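Local coordinates for protein chitooligosaccharide oxidase (Gibberella zeae, PDB 6Y0R) that oxidises the C1 hydroxyl of chitooligosaccharides to lactones, using a bicovalently bound FAD and reducing molecular oxygen to hydrogen peroxide, at residues 94-98 with 446-450; 207-212 with 392-396; 337-341 with 417-422; 369-373 with 407-411; 469-474 with 488-492. All coordinates share one frame; numbering follows the deposited sequence.

Overall arrangement
Interaction 1 lies nearest the middle of the chain and holds the FAD between the FAD-binding region and the C-terminal berberine-bridge-like region. Interactions 2, 3 and 4 are nested along the chain inside the loop it closes, and interaction 4 inside that of interaction 3; interaction 5 comes last. Interactions 3 and 4 sit together, their centres about 7 Å apart, on the seven-stranded antiparallel sheet. Interaction 1 meets interaction 3 through Asp449 and Tyr340. Interactions 2 and 4 lie on opposite sides of the chain's centre, about 31 Å between centres. Interactions 1 and 2 tie later parts of the chain to the FAD-binding region, and helix 466-476 joins interactions 2 and 5, centres about 13 Å apart.

Interaction 1: residues 94-98 with 446-450. With FAD (flavin-adenine dinucleotide), chain B.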
# COMPACT_ATOMS: atom_id res chain seq x y z
N HIS A 94 -0.87 -7.83 5.14
CA HIS A 94 0.13 -7.77 4.04
C HIS A 94 1.30 -6.83 4.35
O HIS A 94 2.21 -6.81 3.52
CB HIS A 94 -0.52 -7.42 2.69
CG HIS A 94 -0.82 -8.63 1.89
ND1 HIS A 94 -0.03 -9.07 0.82
CD2 HIS A 94 -1.83 -9.54 2.04
CE1 HIS A 94 -0.53 -10.24 0.41
NE2 HIS A 94 -1.63 -10.53 1.14
N SER A 95 1.39 -6.23 5.54
CA SER A 95 2.55 -5.35 5.84
C SER A 95 3.86 -6.05 5.48
O SER A 95 4.16 -7.10 6.03
CB SER A 95 2.61 -4.93 7.26
OG SER A 95 3.70 -4.06 7.47
N TYR A 96 4.69 -5.37 4.71
CA TYR A 96 6.00 -5.92 4.33
C TYR A 96 6.93 -6.09 5.54
O TYR A 96 7.92 -6.86 5.44
CB TYR A 96 6.65 -4.98 3.33
CG TYR A 96 6.05 -4.94 1.95
CD1 TYR A 96 4.94 -5.67 1.56
CD2 TYR A 96 6.72 -4.23 0.98
CE1 TYR A 96 4.49 -5.68 0.25
CE2 TYR A 96 6.26 -4.19 -0.32
CZ TYR A 96 5.17 -4.95 -0.70
OH TYR A 96 4.70 -4.93 -2.01
N THR A 97 6.65 -5.37 6.62
CA THR A 97 7.50 -5.38 7.84
C THR A 97 6.66 -5.79 9.06
O THR A 97 7.14 -5.59 10.24
CB THR A 97 8.24 -4.04 7.95
OG1 THR A 97 7.27 -3.00 8.11
CG2 THR A 97 9.18 -3.82 6.78
N SER A 98 5.47 -6.37 8.84
CA SER A 98 4.66 -7.02 9.91
C SER A 98 4.19 -5.96 10.90
O SER A 98 4.07 -6.26 12.13
CB SER A 98 5.42 -8.14 10.58
OG SER A 98 5.97 -9.04 9.61
N ASN A 446 3.21 2.16 2.38
CA ASN A 446 2.65 0.84 1.97
C ASN A 446 3.77 -0.10 1.50
O ASN A 446 3.50 -1.30 1.37
CB ASN A 446 1.50 0.88 0.96
CG ASN A 446 0.14 0.96 1.62
OD1 ASN A 446 -0.02 0.62 2.80
ND2 ASN A 446 -0.78 1.61 0.91
N TYR A 447 4.97 0.41 1.25
CA TYR A 447 6.16 -0.40 0.88
C TYR A 447 7.26 -0.09 1.88
O TYR A 447 8.31 0.43 1.51
CB TYR A 447 6.66 -0.09 -0.53
CG TYR A 447 5.70 -0.36 -1.65
CD1 TYR A 447 4.72 -1.34 -1.56
CD2 TYR A 447 5.83 0.31 -2.85
CE1 TYR A 447 3.86 -1.59 -2.62
CE2 TYR A 447 4.97 0.07 -3.91
CZ TYR A 447 3.97 -0.87 -3.79
OH TYR A 447 3.08 -1.18 -4.80
N PRO A 448 7.02 -0.37 3.16
CA PRO A 448 7.90 0.11 4.22
C PRO A 448 9.26 -0.59 4.19
O PRO A 448 9.32 -1.75 3.83
CB PRO A 448 7.17 -0.20 5.51
CG PRO A 448 6.34 -1.41 5.16
CD PRO A 448 5.93 -1.20 3.71
N ASP A 449 10.28 0.15 4.57
CA ASP A 449 11.69 -0.32 4.61
C ASP A 449 12.09 -0.53 6.08
O ASP A 449 12.30 0.44 6.78
CB ASP A 449 12.60 0.71 3.95
CG ASP A 449 14.03 0.27 3.74
OD1 ASP A 449 14.46 -0.65 4.50
OD2 ASP A 449 14.69 0.81 2.82
N SER A 450 12.27 -1.79 6.46
CA SER A 450 12.62 -2.13 7.87
C SER A 450 13.98 -1.59 8.28
O SER A 450 14.17 -1.54 9.50
CB SER A 450 12.58 -3.60 8.08
OG SER A 450 13.42 -4.26 7.19
PA FAD B . -1.78 -5.02 7.74
O1A FAD B . -0.47 -5.66 7.96
O2A FAD B . -3.00 -5.61 8.33
O5B FAD B . -1.73 -3.50 8.19
C5B FAD B . -0.84 -2.55 7.59
C4B FAD B . -0.67 -1.36 8.51
O4B FAD B . -1.95 -0.69 8.66
C3B FAD B . -0.22 -1.64 9.96
O3B FAD B . 0.46 -0.51 10.51
C2B FAD B . -1.55 -1.83 10.68
O2B FAD B . -1.49 -1.68 12.10
C1B FAD B . -2.39 -0.77 10.01
N9A FAD B . -3.82 -1.03 10.01
C8A FAD B . -4.46 -2.03 9.32
N7A FAD B . -5.77 -2.03 9.52
C5A FAD B . -5.98 -0.97 10.39
C6A FAD B . -7.15 -0.45 10.99
N6A FAD B . -8.36 -0.96 10.72
N1A FAD B . -7.03 0.60 11.85
C2A FAD B . -5.79 1.06 12.10
N3A FAD B . -4.62 0.67 11.58
C4A FAD B . -4.78 -0.36 10.73
N1 FAD B . 0.17 -1.61 -2.29
C2 FAD B . -0.27 -0.77 -3.24
O2 FAD B . -0.40 0.48 -3.00
N3 FAD B . -0.60 -1.27 -4.47
C4 FAD B . -0.51 -2.61 -4.81
O4 FAD B . -0.85 -3.00 -5.94
C4X FAD B . -0.07 -3.51 -3.81
N5 FAD B . -0.03 -4.82 -4.09
C5X FAD B . 0.28 -5.68 -3.06
C6 FAD B . 0.25 -7.08 -3.30
C7 FAD B . 0.58 -7.98 -2.29
C7M FAD B . 0.58 -9.47 -2.56
C8 FAD B . 0.88 -7.49 -0.96
C8M FAD B . 1.12 -8.40 0.23
C9 FAD B . 0.94 -6.09 -0.75
C9A FAD B . 0.65 -5.19 -1.78
N10 FAD B . 0.67 -3.80 -1.55
C10 FAD B . 0.27 -2.91 -2.55
C1' FAD B . 1.07 -3.24 -0.25
C2' FAD B . -0.14 -3.01 0.65
O2' FAD B . -0.86 -1.84 0.25
C3' FAD B . 0.36 -2.85 2.06
O3' FAD B . 1.04 -4.08 2.39
C4' FAD B . -0.80 -2.56 3.01
O4' FAD B . -0.37 -1.81 4.17
C5' FAD B . -1.42 -3.86 3.44
O5' FAD B . -2.64 -3.63 4.17
P FAD B . -3.17 -4.82 5.09
O1P FAD B . -4.43 -4.38 5.73
O2P FAD B . -3.18 -6.11 4.37
O3P FAD B . -1.94 -4.95 6.14
O HOH W 1 3.36 -3.07 3.45
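Tyr96 and Tyr447 lie nearly parallel beside a flavin that is covalently bound to His94. The two phenol rings point the same way. Their planes are only 10° apart but slid, so they barely overlap. Tyr96 CE2 comes 3.5 Å from Tyr447 CD1. The Asn446 carbonyl O sits over the centre of one Tyr96 face. The Tyr96 hydroxyl is held by Gln406.

Further along, the Pro448 ring packs on Thr97, with CG 3.5 Å from Thr97 OG1. Thr97 CG2, anti to the carbonyl carbon, meets Ser450 CB at 3.6 Å. One water bridges the two segments and the cofactor. It accepts from Tyr96 N, donates to Asn446 O at 2.7 Å, and also bonds FAD O3'.

The cofactor is gripped from both segments. His94 ND1 is bonded to FAD C8M at 1.5 Å. His94 N donates to FAD O2P at 3.0 Å and Ser95 N to FAD O1A at 3.1 Å, while Asn446 OD1 accepts from FAD O4' at 2.8 Å. Cys154 probably makes the second covalent link. The histidine bond therefore fixes the dimethylbenzene end of the flavin, while hydrogen bonds anchor its ribityl and diphosphate parts.

Interaction 2: residues 207-212 with 392-396; sequences WGIRGA and SDTAY
Trp207 donates its indole NE1 to Ser392 O at 2.9 Å. NE1 comes from above the carbonyl plane, and Ser392 O lies 17° out of the indole plane. The backbone O of Trp207 accepts from Ala395 N at 3.2 Å. A weak bond runs from Tyr396 N to Arg210 O. Arg210 is the centre of an inverse gamma turn.

The peptide between Thr394 and Ala395 lies over one face of the Trp207 indole, with Thr394 C 3.1 Å above the plane toward the rim. Asp393 O is at the ring edge, 3.2 Å from Trp207 CD1. The indole reaches along the loop because CG is anti to the backbone N (chi1 -178°). Thr394 CG2 sits over one face of the Arg210 guanidinium, 3.6 Å from NH2, and the two side chains cross at about a right angle. The Thr394 hydroxyl is bonded to Arg399.

Apolar packing is small. Ala395 CB lies 4.1 Å from Ala212 CB. It also lies against the carbonyl oxygens of Trp207 and Arg210. Gly211 CA is 3.9 Å from Tyr396 N, which leaves no room for a CB, and its backbone angles by themselves call for glycine. Leu469 covers Trp207, Ala212 and Ala395 from helix 466-476.

Helix 203-212 of the PCMH-type FAD-binding region thus docks on the loop between strands 371-378 and 403-411, a contact between the two parts of the fold.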
# COMPACT_ATOMS: atom_id res chain seq x y z
N TRP A 207 -8.06 13.88 8.25
CA TRP A 207 -6.78 14.21 7.59
C TRP A 207 -5.74 13.12 7.95
O TRP A 207 -5.04 12.68 7.01
CB TRP A 207 -6.33 15.61 7.98
CG TRP A 207 -5.08 16.07 7.32
CD1 TRP A 207 -4.93 16.66 6.12
CD2 TRP A 207 -3.77 15.98 7.89
NE1 TRP A 207 -3.63 16.95 5.89
CE2 TRP A 207 -2.88 16.54 6.96
CE3 TRP A 207 -3.29 15.50 9.11
CZ2 TRP A 207 -1.51 16.60 7.19
CZ3 TRP A 207 -1.93 15.59 9.35
CH2 TRP A 207 -1.07 16.12 8.39
N GLY A 208 -5.51 12.85 9.25
CA GLY A 208 -4.45 11.92 9.63
C GLY A 208 -4.70 10.53 9.13
O GLY A 208 -3.71 9.81 8.82
N ILE A 209 -5.96 10.07 9.13
CA ILE A 209 -6.29 8.67 8.74
C ILE A 209 -5.96 8.49 7.25
O ILE A 209 -5.68 7.36 6.86
CB ILE A 209 -7.75 8.34 9.12
CG1 ILE A 209 -7.78 7.63 10.48
CG2 ILE A 209 -8.52 7.54 8.08
CD1 ILE A 209 -7.34 8.46 11.58
N ARG A 210 -6.05 9.56 6.48
CA ARG A 210 -5.84 9.54 5.01
C ARG A 210 -4.34 9.66 4.76
O ARG A 210 -3.90 10.66 4.21
CB ARG A 210 -6.71 10.59 4.31
CG ARG A 210 -8.21 10.27 4.38
CD ARG A 210 -9.01 11.24 3.53
NE ARG A 210 -8.87 12.55 4.19
CZ ARG A 210 -9.06 13.75 3.62
NH1 ARG A 210 -8.87 14.85 4.36
NH2 ARG A 210 -9.38 13.86 2.33
N GLY A 211 -3.58 8.65 5.21
CA GLY A 211 -2.16 8.53 4.85
C GLY A 211 -1.31 8.08 6.02
O GLY A 211 -0.18 7.53 5.79
N ALA A 212 -1.77 8.28 7.26
CA ALA A 212 -1.03 7.87 8.48
C ALA A 212 -2.00 7.18 9.44
O ALA A 212 -1.89 7.29 10.66
CB ALA A 212 -0.36 9.09 9.08
N SER A 392 -0.10 18.93 1.52
CA SER A 392 -0.69 19.15 2.85
C SER A 392 -2.18 18.84 2.89
O SER A 392 -2.76 18.89 3.95
CB SER A 392 -0.40 20.59 3.30
OG SER A 392 -0.96 21.48 2.36
N ASP A 393 -2.83 18.50 1.76
CA ASP A 393 -4.31 18.29 1.74
C ASP A 393 -4.74 17.02 2.50
O ASP A 393 -5.86 16.94 3.02
CB ASP A 393 -4.81 18.27 0.30
CG ASP A 393 -4.86 19.62 -0.38
OD1 ASP A 393 -4.74 20.67 0.31
OD2 ASP A 393 -5.01 19.62 -1.63
N THR A 394 -3.89 15.98 2.54
CA THR A 394 -4.12 14.75 3.32
C THR A 394 -2.78 14.44 4.01
O THR A 394 -1.79 15.07 3.65
CB THR A 394 -4.52 13.56 2.44
OG1 THR A 394 -3.48 13.26 1.52
CG2 THR A 394 -5.82 13.81 1.68
N ALA A 395 -2.77 13.48 4.93
CA ALA A 395 -1.49 13.03 5.54
C ALA A 395 -0.57 12.45 4.47
O ALA A 395 0.66 12.48 4.65
CB ALA A 395 -1.79 12.04 6.63
N TYR A 396 -1.09 11.96 3.33
CA TYR A 396 -0.27 11.41 2.23
C TYR A 396 0.49 12.57 1.56
O TYR A 396 -0.12 13.46 0.89
CB TYR A 396 -1.13 10.66 1.21
CG TYR A 396 -0.33 9.99 0.14
CD1 TYR A 396 0.07 10.66 -1.00
CD2 TYR A 396 0.07 8.67 0.31
CE1 TYR A 396 0.84 10.04 -1.97
CE2 TYR A 396 0.84 8.04 -0.65
CZ TYR A 396 1.22 8.73 -1.79
OH TYR A 396 1.97 8.10 -2.75

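Interaction 3: residues 337-341 with 417-422; sequences DNFYA and YPSDGF
Tyr340 takes the edge of Phe422 on one ring face. The two rings form a T-shaped (edge-to-face) pair, with centroids 4.9 Å apart and planes at 88°. Phe422 CD1 stands 3.6 Å above the tyrosine plane, over its centre, and is 3.7 Å from Tyr340 CD2. Tyr340 extends toward the helix because its CG is anti to the backbone N (chi1 173°).

Tyr417 meets the same residue at its CB. Tyr340 CB lies over a face of the Tyr417 ring, 3.5 Å from CZ, while the Tyr417 hydroxyl oxygen comes to the edge of the Tyr340 ring. Tyr417 CE2 also lies over one face of Phe422, offset toward the rim, so the three rings form one cluster.

The cluster joins strand 338-346, at an edge of the seven-stranded antiparallel sheet, to helix 420-433 and the residues leading into it. That helix follows strand 403-411, the neighbour of strand 338-346 in the sheet.

Polar groups sit round the aromatic cluster. The Tyr417 hydroxyl is bonded to Asp409, and that of Tyr340 to Asp449. One water donates to both Tyr340 OH and Phe422 O, the latter at 2.8 Å. A second water donates to Asn338 OD1 at 2.7 Å and accepts from Tyr417 N. Asn338 ND2 is held by Ala412 O. Together the bonds to OD1 and ND2 fix the rotation of the amide.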
# COMPACT_ATOMS: atom_id res chain seq x y z
N ASP A 337 5.35 -14.70 1.76
CA ASP A 337 6.61 -14.59 1.03
C ASP A 337 7.70 -14.40 2.06
O ASP A 337 7.40 -14.16 3.21
CB ASP A 337 6.51 -13.48 -0.04
CG ASP A 337 7.61 -13.56 -1.09
OD1 ASP A 337 8.38 -14.58 -1.10
OD2 ASP A 337 7.74 -12.61 -1.90
N ASN A 338 8.94 -14.50 1.62
CA ASN A 338 10.15 -14.36 2.49
C ASN A 338 11.06 -13.34 1.82
O ASN A 338 11.72 -13.68 0.86
CB ASN A 338 10.83 -15.72 2.67
CG ASN A 338 11.90 -15.72 3.73
OD1 ASN A 338 12.22 -14.71 4.34
ND2 ASN A 338 12.52 -16.88 3.92
N PHE A 339 10.97 -12.08 2.21
CA PHE A 339 11.52 -10.98 1.38
C PHE A 339 11.90 -9.75 2.18
O PHE A 339 11.60 -9.60 3.36
CB PHE A 339 10.49 -10.64 0.32
CG PHE A 339 9.27 -9.95 0.87
CD1 PHE A 339 8.26 -10.67 1.48
CD2 PHE A 339 9.12 -8.58 0.74
CE1 PHE A 339 7.10 -10.07 1.94
CE2 PHE A 339 7.94 -7.97 1.18
CZ PHE A 339 6.96 -8.71 1.82
N TYR A 340 12.64 -8.90 1.50
CA TYR A 340 12.96 -7.53 1.92
C TYR A 340 12.58 -6.60 0.76
O TYR A 340 12.64 -6.98 -0.39
CB TYR A 340 14.44 -7.41 2.25
CG TYR A 340 14.89 -6.01 2.51
CD1 TYR A 340 14.33 -5.25 3.54
CD2 TYR A 340 15.83 -5.39 1.69
CE1 TYR A 340 14.72 -3.94 3.76
CE2 TYR A 340 16.25 -4.10 1.92
CZ TYR A 340 15.66 -3.35 2.93
OH TYR A 340 16.08 -2.07 3.14
N ALA A 341 12.07 -5.43 1.10
CA ALA A 341 11.62 -4.44 0.11
C ALA A 341 11.99 -3.06 0.58
O ALA A 341 12.26 -2.80 1.77
CB ALA A 341 10.13 -4.55 -0.09
N TYR A 417 16.82 -15.09 4.82
CA TYR A 417 17.16 -13.90 4.01
C TYR A 417 18.59 -13.46 4.31
O TYR A 417 18.95 -13.17 5.44
CB TYR A 417 16.14 -12.79 4.24
CG TYR A 417 16.37 -11.67 3.26
CD1 TYR A 417 15.86 -11.76 1.98
CD2 TYR A 417 17.16 -10.58 3.58
CE1 TYR A 417 16.15 -10.80 1.03
CE2 TYR A 417 17.41 -9.58 2.66
CZ TYR A 417 16.89 -9.69 1.37
OH TYR A 417 17.19 -8.70 0.47
N PRO A 418 19.50 -13.38 3.32
CA PRO A 418 20.89 -13.01 3.63
C PRO A 418 21.11 -11.50 3.76
O PRO A 418 20.47 -10.76 3.06
CB PRO A 418 21.64 -13.57 2.42
CG PRO A 418 20.65 -13.43 1.28
CD PRO A 418 19.27 -13.64 1.89
N SER A 419 22.03 -11.07 4.62
CA SER A 419 22.20 -9.63 4.94
C SER A 419 22.79 -8.86 3.75
O SER A 419 22.52 -7.63 3.67
CB SER A 419 22.99 -9.41 6.22
OG SER A 419 24.13 -10.25 6.26
N ASP A 420 23.48 -9.51 2.80
CA ASP A 420 23.96 -8.80 1.58
C ASP A 420 22.76 -8.34 0.75
O ASP A 420 22.95 -7.39 -0.01
CB ASP A 420 24.96 -9.59 0.73
CG ASP A 420 24.48 -10.90 0.14
OD1 ASP A 420 23.32 -11.28 0.37
OD2 ASP A 420 25.30 -11.58 -0.51
N GLY A 421 21.58 -8.92 0.93
CA GLY A 421 20.32 -8.46 0.27
C GLY A 421 19.94 -7.05 0.66
O GLY A 421 19.44 -6.26 -0.22
N PHE A 422 20.13 -6.68 1.93
CA PHE A 422 19.93 -5.29 2.37
C PHE A 422 20.80 -4.36 1.55
O PHE A 422 20.34 -3.25 1.19
CB PHE A 422 20.22 -5.13 3.87
CG PHE A 422 19.38 -5.99 4.78
CD1 PHE A 422 18.00 -6.05 4.65
CD2 PHE A 422 19.95 -6.70 5.84
CE1 PHE A 422 17.22 -6.81 5.49
CE2 PHE A 422 19.15 -7.42 6.72
CZ PHE A 422 17.80 -7.52 6.53
O HOH W 2 14.24 -15.05 6.08
O HOH W 3 18.75 -1.60 2.86

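Interaction 4: residues 369-373 with 407-411; sequences SHSWW and FYDSV
Trp373 and Tyr408 point the same way from neighbouring antiparallel strands of the seven-stranded sheet. Their planes are 16° apart but slid, so the rings barely overlap. Instead Tyr408 CB sits over the centre of the indole six-membered ring, a CH-pi contact of 3.5 Å to the centroid. Trp373 CZ2 in turn lies over the rim of the tyrosine face, 3.3 Å from Tyr408 CG. Trp373 CG stands between its backbone N and carbonyl carbon (chi1 53°), which lays the indole against Tyr408.

The backbones make a hydrogen-bonded pair here. Trp373 N donates to Tyr408 O, and Tyr408 N to Trp373 O nearly straight down the carbonyl, both at 2.9 Å. The Tyr408 hydroxyl is bonded to Asp337, and its ring stacks with Phe339.

The next pair, Trp372 with Asp409, is non-hydrogen-bonded and turns to the other face of the sheet. Trp372 CA makes a CA-H...O contact with Tyr408 O. Its indole leads away to helix 420-433, where it touches Leu424 and Leu428.

Beyond this, a long, weak bond from Ser410 N to Ser371 O is backed by a water. The water accepts from Ser371 N and donates to Ser410 O at 2.7 Å and to Asp409 OD1.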
# COMPACT_ATOMS: atom_id res chain seq x y z
N SER A 369 23.34 -12.91 -7.34
CA SER A 369 22.65 -14.22 -7.27
C SER A 369 21.21 -14.04 -6.78
O SER A 369 20.41 -14.99 -6.88
CB SER A 369 23.39 -15.16 -6.35
OG SER A 369 23.62 -14.50 -5.11
N HIS A 370 20.87 -12.84 -6.30
CA HIS A 370 19.54 -12.58 -5.68
C HIS A 370 18.45 -12.52 -6.74
O HIS A 370 18.75 -11.97 -7.81
CB HIS A 370 19.59 -11.29 -4.90
CG HIS A 370 20.34 -11.42 -3.62
ND1 HIS A 370 21.63 -11.91 -3.57
CD2 HIS A 370 20.01 -11.09 -2.37
CE1 HIS A 370 22.06 -11.87 -2.33
NE2 HIS A 370 21.09 -11.37 -1.57
N SER A 371 17.24 -13.01 -6.45
CA SER A 371 16.06 -12.86 -7.33
C SER A 371 15.39 -11.52 -6.98
O SER A 371 14.48 -11.47 -6.13
CB SER A 371 15.12 -14.02 -7.31
OG SER A 371 14.84 -14.43 -6.00
N TRP A 372 16.02 -10.46 -7.42
CA TRP A 372 15.54 -9.08 -7.14
C TRP A 372 14.64 -8.61 -8.29
O TRP A 372 14.74 -9.13 -9.40
CB TRP A 372 16.70 -8.14 -6.90
CG TRP A 372 17.58 -7.95 -8.09
CD1 TRP A 372 18.71 -8.64 -8.39
CD2 TRP A 372 17.40 -7.00 -9.15
NE1 TRP A 372 19.22 -8.23 -9.60
CE2 TRP A 372 18.44 -7.21 -10.08
CE3 TRP A 372 16.44 -6.03 -9.45
CZ2 TRP A 372 18.57 -6.46 -11.25
CZ3 TRP A 372 16.57 -5.29 -10.60
CH2 TRP A 372 17.60 -5.51 -11.50
N TRP A 373 13.75 -7.66 -8.03
CA TRP A 373 13.03 -6.98 -9.14
C TRP A 373 12.64 -5.60 -8.65
O TRP A 373 12.69 -5.33 -7.44
CB TRP A 373 11.80 -7.73 -9.64
CG TRP A 373 10.80 -8.10 -8.60
CD1 TRP A 373 10.72 -9.29 -7.95
CD2 TRP A 373 9.70 -7.31 -8.10
NE1 TRP A 373 9.66 -9.30 -7.09
CE2 TRP A 373 9.02 -8.09 -7.15
CE3 TRP A 373 9.29 -5.99 -8.29
CZ2 TRP A 373 7.90 -7.64 -6.45
CZ3 TRP A 373 8.20 -5.52 -7.58
CH2 TRP A 373 7.53 -6.33 -6.65
N PHE A 407 11.24 -1.70 -4.74
CA PHE A 407 12.42 -2.59 -4.86
C PHE A 407 12.17 -3.82 -4.00
O PHE A 407 11.75 -3.66 -2.87
CB PHE A 407 13.70 -1.90 -4.40
CG PHE A 407 13.93 -0.51 -4.94
CD1 PHE A 407 14.47 -0.34 -6.21
CD2 PHE A 407 13.54 0.61 -4.24
CE1 PHE A 407 14.71 0.92 -6.73
CE2 PHE A 407 13.79 1.89 -4.75
CZ PHE A 407 14.33 2.03 -6.01
N TYR A 408 12.39 -5.01 -4.55
CA TYR A 408 11.96 -6.28 -3.90
C TYR A 408 13.05 -7.34 -4.08
O TYR A 408 13.63 -7.43 -5.18
CB TYR A 408 10.64 -6.70 -4.50
CG TYR A 408 9.73 -7.59 -3.69
CD1 TYR A 408 9.89 -8.96 -3.71
CD2 TYR A 408 8.62 -7.05 -3.04
CE1 TYR A 408 9.00 -9.81 -3.06
CE2 TYR A 408 7.74 -7.89 -2.37
CZ TYR A 408 7.91 -9.26 -2.39
OH TYR A 408 7.00 -10.04 -1.74
N ASP A 409 13.30 -8.10 -3.02
CA ASP A 409 14.25 -9.24 -3.06
C ASP A 409 13.64 -10.37 -2.25
O ASP A 409 13.34 -10.14 -1.08
CB ASP A 409 15.60 -8.81 -2.56
CG ASP A 409 16.66 -9.91 -2.66
OD1 ASP A 409 16.53 -10.77 -3.54
OD2 ASP A 409 17.62 -9.79 -1.93
N SER A 410 13.52 -11.55 -2.85
CA SER A 410 12.78 -12.70 -2.30
C SER A 410 13.70 -13.92 -2.24
O SER A 410 14.53 -14.07 -3.13
CB SER A 410 11.60 -12.99 -3.19
OG SER A 410 10.85 -14.02 -2.65
N VAL A 411 13.54 -14.74 -1.22
CA VAL A 411 14.21 -16.07 -1.09
C VAL A 411 13.14 -17.12 -0.81
O VAL A 411 11.97 -16.77 -0.57
CB VAL A 411 15.29 -16.04 -0.00
CG1 VAL A 411 16.37 -15.00 -0.28
CG2 VAL A 411 14.71 -15.81 1.38
O HOH W 4 17.13 -13.23 -3.41

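Interaction 5: residues 469-474 with 488-492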
# COMPACT_ATOMS: atom_id res chain seq x y z
N LEU A 469 1.02 15.93 11.84
CA LEU A 469 0.67 14.57 12.32
C LEU A 469 1.00 14.42 13.81
O LEU A 469 0.21 13.80 14.55
CB LEU A 469 1.40 13.51 11.50
CG LEU A 469 0.79 13.22 10.13
CD1 LEU A 469 1.80 12.51 9.25
CD2 LEU A 469 -0.50 12.41 10.30
N GLU A 470 2.11 15.00 14.28
CA GLU A 470 2.46 14.92 15.73
C GLU A 470 1.42 15.64 16.58
O GLU A 470 1.13 15.16 17.68
CB GLU A 470 3.85 15.50 15.96
CG GLU A 470 4.94 14.67 15.31
CD GLU A 470 6.34 15.25 15.40
OE1 GLU A 470 6.45 16.49 15.52
OE2 GLU A 470 7.29 14.50 15.26
N ALA A 471 0.87 16.73 16.08
CA ALA A 471 -0.18 17.47 16.81
C ALA A 471 -1.48 16.66 16.84
O ALA A 471 -2.15 16.56 17.90
CB ALA A 471 -0.35 18.83 16.20
N VAL A 472 -1.83 16.02 15.71
CA VAL A 472 -3.00 15.13 15.69
C VAL A 472 -2.78 13.99 16.67
O VAL A 472 -3.70 13.58 17.38
CB VAL A 472 -3.32 14.68 14.25
CG1 VAL A 472 -4.53 13.78 14.22
CG2 VAL A 472 -3.56 15.90 13.36
N LYS A 473 -1.58 13.43 16.69
CA LYS A 473 -1.23 12.30 17.55
C LYS A 473 -1.38 12.71 19.02
O LYS A 473 -1.91 11.94 19.79
CB LYS A 473 0.18 11.85 17.18
CG LYS A 473 0.71 10.66 17.94
CD LYS A 473 0.27 9.34 17.37
CE LYS A 473 0.62 8.21 18.27
NZ LYS A 473 0.21 6.93 17.68
N ALA A 474 -0.88 13.88 19.39
CA ALA A 474 -0.98 14.39 20.77
C ALA A 474 -2.46 14.50 21.18
O ALA A 474 -2.77 14.23 22.34
CB ALA A 474 -0.25 15.72 20.86
N ILE A 488 4.45 7.81 14.30
CA ILE A 488 4.45 9.26 14.66
C ILE A 488 4.47 9.39 16.18
O ILE A 488 3.60 8.84 16.83
CB ILE A 488 3.22 9.95 14.05
CG1 ILE A 488 3.34 10.00 12.52
CG2 ILE A 488 3.01 11.34 14.66
CD1 ILE A 488 4.34 10.98 11.97
N LYS A 489 5.25 10.17 16.68
CA LYS A 489 5.33 10.37 18.15
C LYS A 489 4.51 11.60 18.53
O LYS A 489 4.50 12.61 17.84
CB LYS A 489 6.79 10.47 18.62
CG LYS A 489 7.59 9.18 18.47
CD LYS A 489 9.03 9.34 18.92
CE LYS A 489 9.87 8.10 18.82
NZ LYS A 489 11.26 8.34 19.25
N PRO A 490 3.76 11.65 19.59
CA PRO A 490 2.90 12.76 19.97
C PRO A 490 3.70 14.02 20.36
O PRO A 490 4.66 13.92 21.11
CB PRO A 490 2.06 12.23 21.14
CG PRO A 490 2.77 11.00 21.63
CD PRO A 490 3.64 10.51 20.50
N LYS A 491 3.34 15.16 19.78
CA LYS A 491 3.98 16.47 20.07
C LYS A 491 2.97 17.58 19.73
O LYS A 491 2.73 17.80 18.54
CB LYS A 491 5.28 16.55 19.27
CG LYS A 491 6.39 17.41 19.87
CD LYS A 491 7.72 17.16 19.16
CE LYS A 491 8.29 18.40 18.49
NZ LYS A 491 8.35 19.56 19.41
N ALA A 492 2.41 18.23 20.76
CA ALA A 492 1.32 19.24 20.66
C ALA A 492 1.73 20.45 19.81
O ALA A 492 2.91 20.79 19.66
CB ALA A 492 0.90 19.66 22.05
O HOH W 5 6.98 11.80 14.79
O HOH W 6 2.90 6.21 17.06
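Ile488 lays its CG2 methyl against the helix backbone, 3.7 Å from Leu469 O. Its CD1 meets Leu469 CB at 3.9 Å, the two side chains crossing at about a right angle. Beyond it, Pro490 CB rests on Ala474 CA at 3.7 Å. The Lys473 chain bends at chi2 (84°) and runs past Pro490 N and Ile488 O with its methylenes.

The extended C-terminal tail, 488-492, passes slantwise across helix 466-476, which belongs to the berberine-bridge-like region. Ile488 also touches Thr458 and Trp462 of helix 454-462.

One direct hydrogen bond joins the segments. Lys491 N donates to Glu470 O at 3.0 Å, almost linear at 177°. Glu470 O already accepts the helix bond from Ala474 N. The two donors come from opposite faces of the carbonyl plane, so the oxygen is held twice.

The Glu470 and Lys491 side chains lie side by side, pointing the same way. Their opposite charges are near but not in contact, with Glu470 OE1 5.3 Å from Lys491 NZ.

Two waters bridge the segments. One donates to Glu470 OE2 at 2.8 Å and accepts from Lys489 N. Another accepts from Lys473 NZ and lies 2.7 Å from Ile488 O. Lys473 NZ is further held by Asn215 O and by a salt bridge to Asp477.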